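Glycosyl hydrolase, family 31/fibronectin type III domain protein (Clostridium perfringens, PDB 4LQR) is probably a carbohydrate-binding module of the F5/8 type C (discoidin-like) family, carried by a family 31 glycoside hydrolase and holding two calcium ions. Local coordinates at residues Ala31-Asp36 with Leu62-Thr67; Asn42-Asp47 with Ala160-Tyr165; Thr67-Lys72 with Asn137-Arg142. All blocks are in the same frame, centred on the assembly; numbering follows the deposited sequence.

Interaction 1: Ala31-Asp36 with Leu62-Thr67; sequences ATSEAD and LPVSIT
Ala-31 and Ile-66 face each other as an antiparallel non-hydrogen-bonded pair, CA to CA 4.2 Å, at the point where strand 26-31 ends beside strand 64-70 and the chain swings off into a loop. Just past this pair the backbone N of Thr-32 donates to Ser-65 O at 2.9 Å. The same carbonyl oxygen also receives a CA-H...O contact from Ala-31 CA (3.2 Å). The threonine side chain then takes over the pairing: Ser-65 N donates to Thr-32 OG1 at 2.8 Å, with an N-H...O angle of 166°. Thr-32 and Ser-65 are thus joined by two bonds, one to a backbone oxygen and one to a hydroxyl that in effect replaces the backbone carbonyl expected in a regular ladder. This is the edge of the five-stranded sheet of a discoidin-like beta-sandwich, strand 26-31 being its outermost strand on this side. With Thr-32 OG1 beside its own backbone N (chi1 -57°) and turned to Ser-65 N, CG2 meets Val-64 CG1 at 4.0 Å, the two side chains crossing at about a right angle. On the sheet face shared by Ala-31 and Ile-66, Ala-31 CB lies 4.4 Å from Ile-66 CG1, and Trp-52 packs against both residues and against Val-64. Ser-65 OG is bonded to Thr-144 OG1 on strand 140-148, while Ser-33 OG is held by the backbone N of Ala-55.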
loop_
_atom_site.group_PDB
_atom_site.type_symbol
_atom_site.label_atom_id
_atom_site.label_comp_id
_atom_site.label_asym_id
_atom_site.label_seq_id
_atom_site.Cartn_x
_atom_site.Cartn_y
_atom_site.Cartn_z
ATOM N N ALA A 31 11.422 3.027 0.707
ATOM C CA ALA A 31 10.512 2.894 1.879
ATOM C C ALA A 31 11.181 3.549 3.071
ATOM O O ALA A 31 12.422 3.613 3.150
ATOM C CB ALA A 31 10.234 1.376 2.207
ATOM N N THR A 32 10.353 4.059 3.994
ATOM C CA THR A 32 10.915 4.777 5.150
ATOM C C THR A 32 11.861 3.881 5.950
ATOM O O THR A 32 12.957 4.354 6.403
ATOM C CB THR A 32 9.808 5.247 6.062
ATOM O OG1 THR A 32 8.885 6.091 5.303
ATOM C CG2 THR A 32 10.427 5.978 7.248
ATOM N N SER A 33 11.441 2.604 6.126
ATOM C CA SER A 33 12.290 1.621 6.779
ATOM C C SER A 33 11.778 0.247 6.390
ATOM O O SER A 33 10.671 0.099 5.810
ATOM C CB SER A 33 12.203 1.755 8.318
ATOM O OG SER A 33 10.819 1.627 8.774
ATOM N N GLU A 34 12.559 -0.756 6.778
ATOM C CA GLU A 34 12.218 -2.213 6.525
ATOM C C GLU A 34 12.713 -2.979 7.716
ATOM O O GLU A 34 13.736 -2.579 8.366
ATOM C CB GLU A 34 13.072 -2.767 5.397
ATOM C CG GLU A 34 12.659 -2.329 4.127
ATOM C CD GLU A 34 13.487 -3.013 3.079
ATOM O OE1 GLU A 34 13.205 -2.708 1.957
ATOM O OE2 GLU A 34 14.407 -3.848 3.271
ATOM N N ALA A 35 12.063 -4.107 7.974
ATOM C CA ALA A 35 12.477 -5.059 9.022
ATOM C C ALA A 35 12.722 -6.406 8.420
ATOM O O ALA A 35 12.040 -6.882 7.500
ATOM C CB ALA A 35 11.349 -5.241 9.997
ATOM N N ASP A 36 13.696 -7.119 9.027
ATOM C CA ASP A 36 13.887 -8.545 8.701
ATOM C C ASP A 36 14.050 -8.767 7.208
ATOM O O ASP A 36 14.828 -8.005 6.542
ATOM C CB ASP A 36 12.786 -9.410 9.380
ATOM C CG ASP A 36 12.647 -9.025 10.806
ATOM O OD1 ASP A 36 13.653 -8.907 11.563
ATOM O OD2 ASP A 36 11.474 -8.745 11.232
ATOM N N LEU A 62 5.160 5.826 13.053
ATOM C CA LEU A 62 4.428 6.350 11.900
ATOM C C LEU A 62 4.623 7.859 11.829
ATOM O O LEU A 62 4.899 8.517 12.850
ATOM C CB LEU A 62 2.955 6.036 11.989
ATOM C CG LEU A 62 2.589 4.537 12.048
ATOM C CD1 LEU A 62 1.086 4.335 12.029
ATOM C CD2 LEU A 62 3.330 3.753 10.885
ATOM N N PRO A 63 4.419 8.450 10.667
ATOM C CA PRO A 63 4.068 7.747 9.386
ATOM C C PRO A 63 5.254 7.067 8.743
ATOM O O PRO A 63 6.409 7.368 9.024
ATOM C CB PRO A 63 3.556 8.880 8.477
ATOM C CG PRO A 63 4.332 10.122 8.981
ATOM C CD PRO A 63 4.500 9.915 10.512
ATOM N N VAL A 64 4.938 6.053 7.927
ATOM C CA VAL A 64 5.960 5.464 7.048
ATOM C C VAL A 64 5.350 5.412 5.652
ATOM O O VAL A 64 4.108 5.340 5.511
ATOM C CB VAL A 64 6.417 3.997 7.432
ATOM C CG1 VAL A 64 7.214 4.063 8.756
ATOM C CG2 VAL A 64 5.230 3.058 7.561
ATOM N N SER A 65 6.229 5.491 4.654
ATOM C CA SER A 65 5.782 5.482 3.231
ATOM C C SER A 65 6.515 4.430 2.458
ATOM O O SER A 65 7.663 4.092 2.785
ATOM C CB SER A 65 6.080 6.842 2.584
ATOM O OG SER A 65 5.431 7.928 3.248
ATOM N N ILE A 66 5.876 3.972 1.391
ATOM C CA ILE A 66 6.538 3.114 0.414
ATOM C C ILE A 66 6.199 3.741 -0.980
ATOM O O ILE A 66 5.045 4.151 -1.197
ATOM C CB ILE A 66 6.067 1.662 0.524
ATOM C CG1 ILE A 66 6.797 0.827 -0.527
ATOM C CG2 ILE A 66 4.547 1.496 0.353
ATOM C CD1 ILE A 66 6.668 -0.674 -0.283
ATOM N N THR A 67 7.198 3.836 -1.858
ATOM C CA THR A 67 7.065 4.472 -3.180
ATOM C C THR A 67 7.292 3.445 -4.257
ATOM O O THR A 67 8.294 2.756 -4.261
ATOM C CB THR A 67 8.028 5.657 -3.292
ATOM O OG1 THR A 67 7.678 6.535 -2.215
ATOM C CG2 THR A 67 7.817 6.354 -4.594
#

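Interaction 2: Asn42-Asp47 with Ala160-Tyr165; sequences NAVDGD and AELVFY. With CA (calcium ion), chain B; CA (calcium ion), chain C.
Glu-161 OE2 binds a calcium ion at 2.4 Å and also accepts two weak hydrogen bonds, from Asp-45 N and Asp-47 N. The other carboxylate oxygen, OE1, takes a firmer bond from Gly-46 N at 2.9 Å, arriving from above the carboxylate plane. Three successive backbone N-H groups therefore converge on one carboxylate. The glutamate chain gets there by bending at chi2 (-58°), which folds its end back toward the loop although its CB points away. Asp-45 OD1, a second ligand of the same ion, comes within 2.7 Å of Glu-161 OE2; the two carboxylates are nearly coplanar, 10° apart, and the shared metal probably offsets their repulsion. Asp-45 OD1 also accepts from Asp-47 N, 3.0 Å, closing an Asx turn. The carbonyl oxygens of Asn-42, Asp-47 and Ala-160 join the coordination, and Thr-50 completes it with its O and OG1. Such calcium sites are common in this family; this one, probably structural, pins loop 42-47 to strand 158-166. A second calcium ion is held by Val-44 O (2.3 Å), three waters and the carbonyls of Ser-23 and Leu-26. Away from the metals, Leu-162 N donates to Ala-43 O at 2.9 Å. The first site lies at the classic beta bulge where Ala-160 and Glu-161 face Leu-82 of strand 73-82, while Ala-43 and Val-44 press on Ile-66 and Ile-68 of strand 64-70.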
loop_
_atom_site.group_PDB
_atom_site.type_symbol
_atom_site.label_atom_id
_atom_site.label_comp_id
_atom_site.label_asym_id
_atom_site.label_seq_id
_atom_site.Cartn_x
_atom_site.Cartn_y
_atom_site.Cartn_z
ATOM N N ASN A 42 8.701 -6.671 -1.623
ATOM C CA ASN A 42 7.700 -7.702 -1.370
ATOM C C ASN A 42 6.303 -7.097 -1.334
ATOM O O ASN A 42 5.300 -7.891 -1.354
ATOM C CB ASN A 42 7.916 -8.361 -0.026
ATOM C CG ASN A 42 9.159 -9.242 0.015
ATOM O OD1 ASN A 42 9.878 -9.368 -0.955
ATOM N ND2 ASN A 42 9.445 -9.811 1.202
ATOM N N ALA A 43 6.136 -5.744 -1.281
ATOM C CA ALA A 43 4.792 -5.202 -1.323
ATOM C C ALA A 43 4.211 -5.285 -2.703
ATOM O O ALA A 43 3.017 -5.081 -2.848
ATOM C CB ALA A 43 4.773 -3.720 -0.881
ATOM N N VAL A 44 5.025 -5.475 -3.718
ATOM C CA VAL A 44 4.552 -5.424 -5.134
ATOM C C VAL A 44 5.212 -6.529 -5.967
ATOM O O VAL A 44 5.497 -6.326 -7.142
ATOM C CB VAL A 44 4.809 -4.024 -5.772
ATOM C CG1 VAL A 44 3.917 -2.982 -5.126
ATOM C CG2 VAL A 44 6.284 -3.581 -5.587
ATOM N N ASP A 45 5.333 -7.713 -5.359
ATOM C CA ASP A 45 5.950 -8.857 -6.082
ATOM C C ASP A 45 4.882 -9.858 -6.512
ATOM O O ASP A 45 5.305 -10.909 -7.081
ATOM C CB ASP A 45 7.019 -9.546 -5.260
ATOM C CG ASP A 45 6.465 -10.159 -3.940
ATOM O OD1 ASP A 45 5.253 -10.018 -3.593
ATOM O OD2 ASP A 45 7.298 -10.775 -3.240
ATOM N N GLY A 46 3.612 -9.525 -6.422
ATOM C CA GLY A 46 2.557 -10.433 -6.870
ATOM C C GLY A 46 2.425 -11.664 -6.028
ATOM O O GLY A 46 1.699 -12.588 -6.405
ATOM N N ASP A 47 3.106 -11.724 -4.881
ATOM C CA ASP A 47 3.044 -12.916 -3.972
ATOM C C ASP A 47 2.349 -12.494 -2.683
ATOM O O ASP A 47 2.886 -11.681 -1.873
ATOM C CB ASP A 47 4.464 -13.436 -3.734
ATOM C CG ASP A 47 4.519 -14.761 -2.913
ATOM O OD1 ASP A 47 3.540 -15.040 -2.183
ATOM O OD2 ASP A 47 5.651 -15.361 -3.040
ATOM N N ALA A 160 0.962 -6.911 2.250
ATOM C CA ALA A 160 1.288 -8.136 1.517
ATOM C C ALA A 160 1.348 -7.847 0.011
ATOM O O ALA A 160 2.215 -8.356 -0.660
ATOM C CB ALA A 160 0.275 -9.247 1.823
ATOM N N GLU A 161 0.422 -7.027 -0.497
ATOM C CA GLU A 161 0.424 -6.611 -1.894
ATOM C C GLU A 161 -0.239 -5.274 -2.023
ATOM O O GLU A 161 -1.204 -4.960 -1.313
ATOM C CB GLU A 161 -0.427 -7.625 -2.736
ATOM C CG GLU A 161 0.400 -8.892 -3.091
ATOM C CD GLU A 161 1.694 -8.585 -3.884
ATOM O OE1 GLU A 161 1.604 -7.998 -5.012
ATOM O OE2 GLU A 161 2.820 -8.882 -3.478
ATOM N N LEU A 162 0.204 -4.545 -3.047
ATOM C CA LEU A 162 -0.466 -3.335 -3.548
ATOM C C LEU A 162 -0.738 -3.627 -5.005
ATOM O O LEU A 162 0.187 -3.784 -5.805
ATOM C CB LEU A 162 0.391 -2.060 -3.380
ATOM C CG LEU A 162 0.842 -1.748 -1.976
ATOM C CD1 LEU A 162 1.751 -0.535 -2.061
ATOM C CD2 LEU A 162 -0.359 -1.450 -1.084
ATOM N N VAL A 163 -2.023 -3.773 -5.333
ATOM C CA VAL A 163 -2.374 -4.102 -6.779
ATOM C C VAL A 163 -2.806 -2.815 -7.448
ATOM O O VAL A 163 -3.587 -2.062 -6.865
ATOM C CB VAL A 163 -3.582 -5.059 -6.773
ATOM C CG1 VAL A 163 -4.022 -5.406 -8.229
ATOM C CG2 VAL A 163 -3.207 -6.387 -6.091
ATOM N N PHE A 164 -2.286 -2.546 -8.620
ATOM C CA PHE A 164 -2.558 -1.233 -9.271
ATOM C C PHE A 164 -3.447 -1.452 -10.489
ATOM O O PHE A 164 -3.334 -2.497 -11.195
ATOM C CB PHE A 164 -1.241 -0.701 -9.843
ATOM C CG PHE A 164 -0.389 0.021 -8.778
ATOM C CD1 PHE A 164 0.122 -0.684 -7.663
ATOM C CD2 PHE A 164 -0.020 1.375 -8.987
ATOM C CE1 PHE A 164 0.890 -0.010 -6.689
ATOM C CE2 PHE A 164 0.743 2.028 -7.995
ATOM C CZ PHE A 164 1.253 1.342 -6.872
ATOM N N TYR A 165 -4.351 -0.488 -10.708
ATOM C CA TYR A 165 -5.289 -0.549 -11.876
ATOM C C TYR A 165 -5.061 0.724 -12.677
ATOM O O TYR A 165 -5.238 1.839 -12.172
ATOM C CB TYR A 165 -6.753 -0.588 -11.387
ATOM C CG TYR A 165 -7.079 -1.851 -10.620
ATOM C CD1 TYR A 165 -6.763 -1.901 -9.240
ATOM C CD2 TYR A 165 -7.666 -2.928 -11.237
ATOM C CE1 TYR A 165 -7.019 -3.032 -8.515
ATOM C CE2 TYR A 165 -7.940 -4.073 -10.489
ATOM C CZ TYR A 165 -7.605 -4.086 -9.171
ATOM O OH TYR A 165 -7.960 -5.236 -8.446
HETATM CA CA CA B . 3.969 -9.682 -1.589
HETATM CA CA CA C . 7.173 -5.985 -8.707
HETATM O O HOH W 1 9.259 -6.131 -9.958
HETATM O O HOH W 2 8.580 -6.319 -6.583
HETATM O O HOH W 3 7.184 -8.356 -9.244
#

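Interaction 3: Thr67-Lys72 with Asn137-Arg142; sequences TIKLDK and NAQYLR
Two neighbouring strands of the five-stranded sheet of a discoidin-like beta-sandwich, 64-70 and 140-148, meet here antiparallel; the axes of the segments 67-70 and 140-142 approach to 4.7 Å, their directions 165° apart. Ile-68 and Leu-141 form the hydrogen-bonded pair, each backbone N donating to the other's O at 2.9 Å. Leu-70 N continues the ladder to Gln-139 O; toward strand 92-100, on the other side, Gln-139 and Tyr-140 form a classic beta bulge opposite Ser-100. As the main chain turns its corner at Gln-139, the side chain of this residue supplies the next bond. CG stands anti to the backbone N (chi1 -179°) and the chain runs on extended, bringing NE2 to Leu-70 O at 2.9 Å; the oxygen lies close to the amide plane of Gln-139, while NE2 sits tilted from the plane of the Leu-70 carbonyl. Gln-139 CG also touches Lys-72 O.

Thr-67, Lys-69, Tyr-140 and Arg-142 share one face of the sheet. The extended Lys-69 runs alongside Tyr-140, both pointing the same way, with CG 3.5 Å from ring atom CE2. A water in the plane of the ring joins their ends, accepting from Lys-69 NZ at 3.1 Å and bonding Tyr-140 OH at 2.8 Å. Thr-67 OG1 rests 3.4 Å from Arg-142 CD, and a second water links this hydroxyl to Arg-142 NH1. The guanidinium forms a salt bridge through NE with Glu-98 and a cation-pi contact with Trp-106. Ile-68 and Leu-141 occupy the other face, directed into the sandwich core. The division implies an apolar inner side and an outer side whose aliphatic stems and aromatic ring pack together while their polar ends are tied by water and charge.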
loop_
_atom_site.group_PDB
_atom_site.type_symbol
_atom_site.label_atom_id
_atom_site.label_comp_id
_atom_site.label_asym_id
_atom_site.label_seq_id
_atom_site.Cartn_x
_atom_site.Cartn_y
_atom_site.Cartn_z
ATOM N N THR A 67 7.198 3.836 -1.858
ATOM C CA THR A 67 7.065 4.472 -3.180
ATOM C C THR A 67 7.292 3.445 -4.257
ATOM O O THR A 67 8.294 2.756 -4.261
ATOM C CB THR A 67 8.028 5.657 -3.292
ATOM O OG1 THR A 67 7.678 6.535 -2.215
ATOM C CG2 THR A 67 7.817 6.354 -4.594
ATOM N N ILE A 68 6.287 3.317 -5.119
ATOM C CA ILE A 68 6.326 2.367 -6.220
ATOM C C ILE A 68 6.487 3.107 -7.570
ATOM O O ILE A 68 5.778 4.097 -7.842
ATOM C CB ILE A 68 4.954 1.635 -6.285
ATOM C CG1 ILE A 68 4.559 1.030 -4.908
ATOM C CG2 ILE A 68 4.923 0.578 -7.409
ATOM C CD1 ILE A 68 5.662 0.127 -4.317
ATOM N N LYS A 69 7.445 2.642 -8.378
ATOM C CA LYS A 69 7.654 3.144 -9.768
ATOM C C LYS A 69 7.020 2.181 -10.737
ATOM O O LYS A 69 7.290 0.975 -10.654
ATOM C CB LYS A 69 9.133 3.199 -10.037
ATOM C CG LYS A 69 9.393 3.691 -11.500
ATOM C CD LYS A 69 10.892 3.696 -11.751
ATOM C CE LYS A 69 11.060 4.125 -13.214
ATOM N NZ LYS A 69 12.541 4.229 -13.582
ATOM N N LEU A 70 6.197 2.670 -11.630
ATOM C CA LEU A 70 5.619 1.765 -12.689
ATOM C C LEU A 70 6.501 1.816 -13.932
ATOM O O LEU A 70 7.400 2.634 -14.012
ATOM C CB LEU A 70 4.244 2.332 -13.090
ATOM C CG LEU A 70 3.283 2.443 -11.860
ATOM C CD1 LEU A 70 1.927 2.900 -12.363
ATOM C CD2 LEU A 70 3.122 1.176 -11.085
ATOM N N ASP A 71 6.273 0.916 -14.882
ATOM C CA ASP A 71 7.179 0.860 -16.021
ATOM C C ASP A 71 7.016 2.022 -17.036
ATOM O O ASP A 71 7.913 2.202 -17.853
ATOM C CB ASP A 71 6.972 -0.520 -16.697
ATOM C CG ASP A 71 5.573 -0.650 -17.271
ATOM O OD1 ASP A 71 4.568 -0.574 -16.585
ATOM O OD2 ASP A 71 5.421 -0.979 -18.527
ATOM N N LYS A 72 5.907 2.730 -16.919
ATOM C CA LYS A 72 5.582 3.901 -17.795
ATOM C C LYS A 72 4.486 4.641 -17.063
ATOM O O LYS A 72 4.024 4.175 -16.014
ATOM C CB LYS A 72 5.094 3.526 -19.227
ATOM C CG LYS A 72 3.876 2.599 -19.192
ATOM C CD LYS A 72 3.409 2.394 -20.632
ATOM C CE LYS A 72 2.163 1.567 -20.497
ATOM N NZ LYS A 72 1.601 1.259 -21.842
ATOM N N ASN A 137 -2.893 10.657 -14.338
ATOM C CA ASN A 137 -1.746 10.088 -15.099
ATOM C C ASN A 137 -0.530 10.186 -14.195
ATOM O O ASN A 137 -0.185 11.244 -13.680
ATOM C CB ASN A 137 -1.602 10.911 -16.394
ATOM C CG ASN A 137 -0.659 10.231 -17.377
ATOM O OD1 ASN A 137 -1.012 9.144 -17.931
ATOM N ND2 ASN A 137 0.536 10.676 -17.492
ATOM N N ALA A 138 0.112 9.033 -14.025
ATOM C CA ALA A 138 1.228 8.929 -13.055
ATOM C C ALA A 138 2.152 7.811 -13.385
ATOM O O ALA A 138 1.700 6.789 -13.963
ATOM C CB ALA A 138 0.658 8.644 -11.655
ATOM N N GLN A 139 3.424 7.952 -13.001
ATOM C CA GLN A 139 4.331 6.762 -13.113
ATOM C C GLN A 139 4.821 6.372 -11.697
ATOM O O GLN A 139 5.456 5.315 -11.563
ATOM C CB GLN A 139 5.488 7.079 -14.081
ATOM C CG GLN A 139 6.433 5.850 -14.221
ATOM C CD GLN A 139 7.405 5.995 -15.385
ATOM O OE1 GLN A 139 7.447 7.021 -16.081
ATOM N NE2 GLN A 139 8.226 4.968 -15.581
ATOM N N TYR A 140 4.571 7.201 -10.704
ATOM C CA TYR A 140 5.009 6.893 -9.337
ATOM C C TYR A 140 3.835 7.063 -8.393
ATOM O O TYR A 140 3.043 7.978 -8.545
ATOM C CB TYR A 140 6.165 7.838 -8.842
ATOM C CG TYR A 140 7.450 7.757 -9.670
ATOM C CD1 TYR A 140 7.561 8.433 -10.893
ATOM C CD2 TYR A 140 8.528 6.943 -9.238
ATOM C CE1 TYR A 140 8.753 8.321 -11.655
ATOM C CE2 TYR A 140 9.662 6.818 -9.981
ATOM C CZ TYR A 140 9.732 7.499 -11.160
ATOM O OH TYR A 140 10.942 7.401 -11.943
ATOM N N LEU A 141 3.764 6.163 -7.393
ATOM C CA LEU A 141 2.714 6.322 -6.402
ATOM C C LEU A 141 3.350 6.096 -5.060
ATOM O O LEU A 141 4.025 5.077 -4.870
ATOM C CB LEU A 141 1.568 5.283 -6.688
ATOM C CG LEU A 141 0.378 5.395 -5.650
ATOM C CD1 LEU A 141 -0.934 4.969 -6.350
ATOM C CD2 LEU A 141 0.554 4.545 -4.360
ATOM N N ARG A 142 3.090 6.988 -4.108
ATOM C CA ARG A 142 3.590 6.843 -2.702
ATOM C C ARG A 142 2.394 6.536 -1.854
ATOM O O ARG A 142 1.455 7.316 -1.784
ATOM C CB ARG A 142 4.320 8.127 -2.298
ATOM C CG ARG A 142 4.916 8.045 -0.873
ATOM C CD ARG A 142 6.057 9.080 -0.709
ATOM N NE ARG A 142 5.581 10.457 -0.896
ATOM C CZ ARG A 142 6.404 11.460 -1.092
ATOM N NH1 ARG A 142 7.720 11.240 -1.226
ATOM N NH2 ARG A 142 5.866 12.715 -1.107
HETATM O O HOH W 4 9.313 8.754 -1.780
HETATM O O HOH W 5 13.435 6.297 -11.383
#

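Overall arrangement
Interaction 1 and interaction 3 lie in series along strand 64-70, share Thr-67 and have centres about 17 Å apart; one pairs the strand with the edge strand 26-31, the other with its opposite neighbour 140-148. Interaction 2 engages the second sheet through strand 158-166, about 15 Å from interaction 1 and 13 Å from interaction 3, centre to centre. Its segments alternate with those of interaction 1 in sequence and enclose those of interaction 3. Core side chains join all three: Ile-66 CD1 packs on Ala-43 CB at 3.6 Å, and Phe-164 reaches Ile-68, Leu-70 and Leu-141. The calcium-bearing loop is thereby tied to both layers of the sandwich.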